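Local coordinates for phosphoprotein (Spring viremia of carp virus, PDB 7C5Z) that probably serves as a polymerase cofactor and nucleoprotein chaperone in viral RNA replication, this piece being its dimeric central domain, at residues Y30-G35 with F75-L80. Residues are numbered along the deposited sequence; the frame is centred on the assembly and turned at random.
Sequences YVRYNG and FLEVFL
Val31 with Val78 and Tyr33 with Leu76 are the hydrogen-bonded pairs of an antiparallel ladder whose strand axes approach to 4.6 Å, each pair joined by two N-H...O=C bonds. On the face bearing Tyr30, Arg32, Glu77 and Phe79, a bend at chi3 (-71°) swings NE of Arg32 out of the extended chain, and the guanidinium beyond it lies flat on the Phe75 ring, the planes 5° apart. In this cation-pi stack Arg32 CZ lies 3.8 Å from the centroid of the Phe75 ring, and Arg32 CD adds a CH-pi contact over the same face. Stacking leaves the guanidinium edge for Glu77: Arg32 NE and NH2 both hydrogen-bond to Glu77 OE1, each at 2.9 Å, from above the carboxylate plane, a salt bridge in which one oxygen takes two donors. Arginine suits the place because its flat cation can stack and donate in its own plane at once; the extended chain of buried Glu77 carries the carboxylate to that charge, which probably offsets the cost of burial. Glu77 OE2 lies obliquely against the Tyr30 ring, 3.4 Å from Tyr30 CD2. Farther along, Phe79 CD1 sits over one face of the Tyr30 ring, 3.4 Å from Tyr30 CZ, with the ring planes oblique at 54°. These strands, 28-33 and 76-81, form the middle of a four-stranded antiparallel sheet, flanked by 21-25 and 67-70. Its other face, with Val31, Tyr33, Leu76 and Val78, is largely apolar and suited to burial: Leu76 and Val78 pack on Met51 of helix 41-62, while Val31 CG2 meets Leu80 CD1 at 3.9 Å. The second subunit also reaches this face, where its Leu54 touches Val78 and its Ser53 OG hydrogen-bonds the OH of the buried Tyr33, letting tyrosine combine apolar packing with a polar link between chains.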
loop_
_atom_site.group_PDB
_atom_site.type_symbol
_atom_site.label_atom_id
_atom_site.label_comp_id
_atom_site.label_asym_id
_atom_site.label_seq_id
_atom_site.Cartn_x
_atom_site.Cartn_y
_atom_site.Cartn_z
ATOM N N TYR A 30 -5.159 -2.035 -14.877
ATOM C CA TYR A 30 -5.823 -1.379 -13.761
ATOM C C TYR A 30 -6.078 -2.400 -12.664
ATOM O O TYR A 30 -6.629 -3.478 -12.931
ATOM C CB TYR A 30 -7.143 -0.749 -14.197
ATOM C CG TYR A 30 -7.004 0.464 -15.095
ATOM C CD1 TYR A 30 -6.765 0.327 -16.459
ATOM C CD2 TYR A 30 -7.138 1.740 -14.569
ATOM C CE1 TYR A 30 -6.648 1.448 -17.273
ATOM C CE2 TYR A 30 -7.037 2.855 -15.374
ATOM C CZ TYR A 30 -6.787 2.701 -16.711
ATOM O OH TYR A 30 -6.691 3.847 -17.472
ATOM N N VAL A 31 -5.682 -2.054 -11.440
ATOM C CA VAL A 31 -5.824 -2.918 -10.271
ATOM C C VAL A 31 -6.770 -2.211 -9.315
ATOM O O VAL A 31 -6.398 -1.188 -8.726
ATOM C CB VAL A 31 -4.467 -3.170 -9.607
ATOM C CG1 VAL A 31 -4.609 -4.091 -8.402
ATOM C CG2 VAL A 31 -3.479 -3.716 -10.651
ATOM N N ARG A 32 -7.980 -2.739 -9.156
ATOM C CA ARG A 32 -9.004 -2.090 -8.351
ATOM C C ARG A 32 -9.232 -2.852 -7.055
ATOM O O ARG A 32 -9.477 -4.067 -7.073
ATOM C CB ARG A 32 -10.323 -1.964 -9.104
ATOM C CG ARG A 32 -11.346 -1.147 -8.317
ATOM C CD ARG A 32 -12.591 -0.838 -9.148
ATOM N NE ARG A 32 -12.327 0.134 -10.210
ATOM C CZ ARG A 32 -13.274 0.857 -10.800
ATOM N NH1 ARG A 32 -14.537 0.733 -10.418
ATOM N NH2 ARG A 32 -12.947 1.714 -11.761
ATOM N N TYR A 33 -9.157 -2.136 -5.938
ATOM C CA TYR A 33 -9.437 -2.659 -4.599
ATOM C C TYR A 33 -10.842 -2.207 -4.210
ATOM O O TYR A 33 -11.046 -1.058 -3.815
ATOM C CB TYR A 33 -8.388 -2.164 -3.598
ATOM C CG TYR A 33 -7.051 -2.834 -3.847
ATOM C CD1 TYR A 33 -6.786 -4.093 -3.322
ATOM C CD2 TYR A 33 -6.110 -2.254 -4.701
ATOM C CE1 TYR A 33 -5.593 -4.739 -3.592
ATOM C CE2 TYR A 33 -4.906 -2.898 -4.976
ATOM C CZ TYR A 33 -4.668 -4.130 -4.418
ATOM O OH TYR A 33 -3.489 -4.778 -4.687
ATOM N N ASN A 34 -11.805 -3.119 -4.323
ATOM C CA ASN A 34 -13.204 -2.850 -4.019
ATOM C C ASN A 34 -13.522 -3.162 -2.564
ATOM O O ASN A 34 -12.715 -3.731 -1.823
ATOM C CB ASN A 34 -14.110 -3.687 -4.914
ATOM C CG ASN A 34 -14.084 -3.227 -6.352
ATOM O OD1 ASN A 34 -14.287 -2.041 -6.626
ATOM N ND2 ASN A 34 -13.830 -4.150 -7.278
ATOM N N GLY A 35 -14.723 -2.781 -2.158
ATOM C CA GLY A 35 -15.231 -3.185 -0.859
ATOM C C GLY A 35 -14.854 -2.294 0.301
ATOM O O GLY A 35 -14.932 -2.739 1.453
ATOM N N PHE A 75 -13.778 2.363 -3.502
ATOM C CA PHE A 75 -12.652 1.621 -4.059
ATOM C C PHE A 75 -11.443 2.536 -4.212
ATOM O O PHE A 75 -11.555 3.765 -4.203
ATOM C CB PHE A 75 -13.008 0.970 -5.405
ATOM C CG PHE A 75 -13.194 1.953 -6.529
ATOM C CD1 PHE A 75 -12.122 2.339 -7.316
ATOM C CD2 PHE A 75 -14.449 2.469 -6.802
ATOM C CE1 PHE A 75 -12.305 3.229 -8.367
ATOM C CE2 PHE A 75 -14.634 3.361 -7.833
ATOM C CZ PHE A 75 -13.563 3.741 -8.615
ATOM N N LEU A 76 -10.276 1.911 -4.340
ATOM C CA LEU A 76 -9.043 2.564 -4.769
ATOM C C LEU A 76 -8.518 1.813 -5.980
ATOM O O LEU A 76 -8.616 0.585 -6.042
ATOM C CB LEU A 76 -7.973 2.570 -3.657
ATOM C CG LEU A 76 -8.344 3.376 -2.399
ATOM C CD1 LEU A 76 -7.458 3.013 -1.205
ATOM C CD2 LEU A 76 -8.299 4.879 -2.700
ATOM N N GLU A 77 -7.963 2.533 -6.946
ATOM C CA GLU A 77 -7.544 1.905 -8.194
ATOM C C GLU A 77 -6.139 2.347 -8.569
ATOM O O GLU A 77 -5.841 3.545 -8.572
ATOM C CB GLU A 77 -8.526 2.248 -9.309
ATOM C CG GLU A 77 -8.207 1.616 -10.630
ATOM C CD GLU A 77 -9.292 1.899 -11.636
ATOM O OE1 GLU A 77 -10.144 1.018 -11.839
ATOM O OE2 GLU A 77 -9.303 3.015 -12.210
ATOM N N VAL A 78 -5.271 1.388 -8.883
ATOM C CA VAL A 78 -3.894 1.667 -9.286
ATOM C C VAL A 78 -3.757 1.387 -10.780
ATOM O O VAL A 78 -4.259 0.369 -11.271
ATOM C CB VAL A 78 -2.893 0.837 -8.471
ATOM C CG1 VAL A 78 -1.465 1.077 -8.950
ATOM C CG2 VAL A 78 -3.002 1.196 -6.990
ATOM N N PHE A 79 -3.103 2.302 -11.504
ATOM C CA PHE A 79 -2.814 2.129 -12.925
ATOM C C PHE A 79 -1.344 1.768 -13.113
ATOM O O PHE A 79 -0.450 2.494 -12.660
ATOM C CB PHE A 79 -3.167 3.393 -13.715
ATOM C CG PHE A 79 -2.750 3.345 -15.147
ATOM C CD1 PHE A 79 -3.454 2.576 -16.062
ATOM C CD2 PHE A 79 -1.648 4.071 -15.583
ATOM C CE1 PHE A 79 -3.076 2.537 -17.395
ATOM C CE2 PHE A 79 -1.260 4.028 -16.924
ATOM C CZ PHE A 79 -1.964 3.274 -17.817
ATOM N N LEU A 80 -1.105 0.642 -13.775
ATOM C CA LEU A 80 0.243 0.162 -14.059
ATOM C C LEU A 80 0.477 0.215 -15.565
ATOM O O LEU A 80 -0.021 -0.649 -16.299
ATOM C CB LEU A 80 0.413 -1.272 -13.543
ATOM C CG LEU A 80 0.043 -1.568 -12.081
ATOM C CD1 LEU A 80 0.223 -3.054 -11.810
ATOM C CD2 LEU A 80 0.913 -0.769 -11.161
#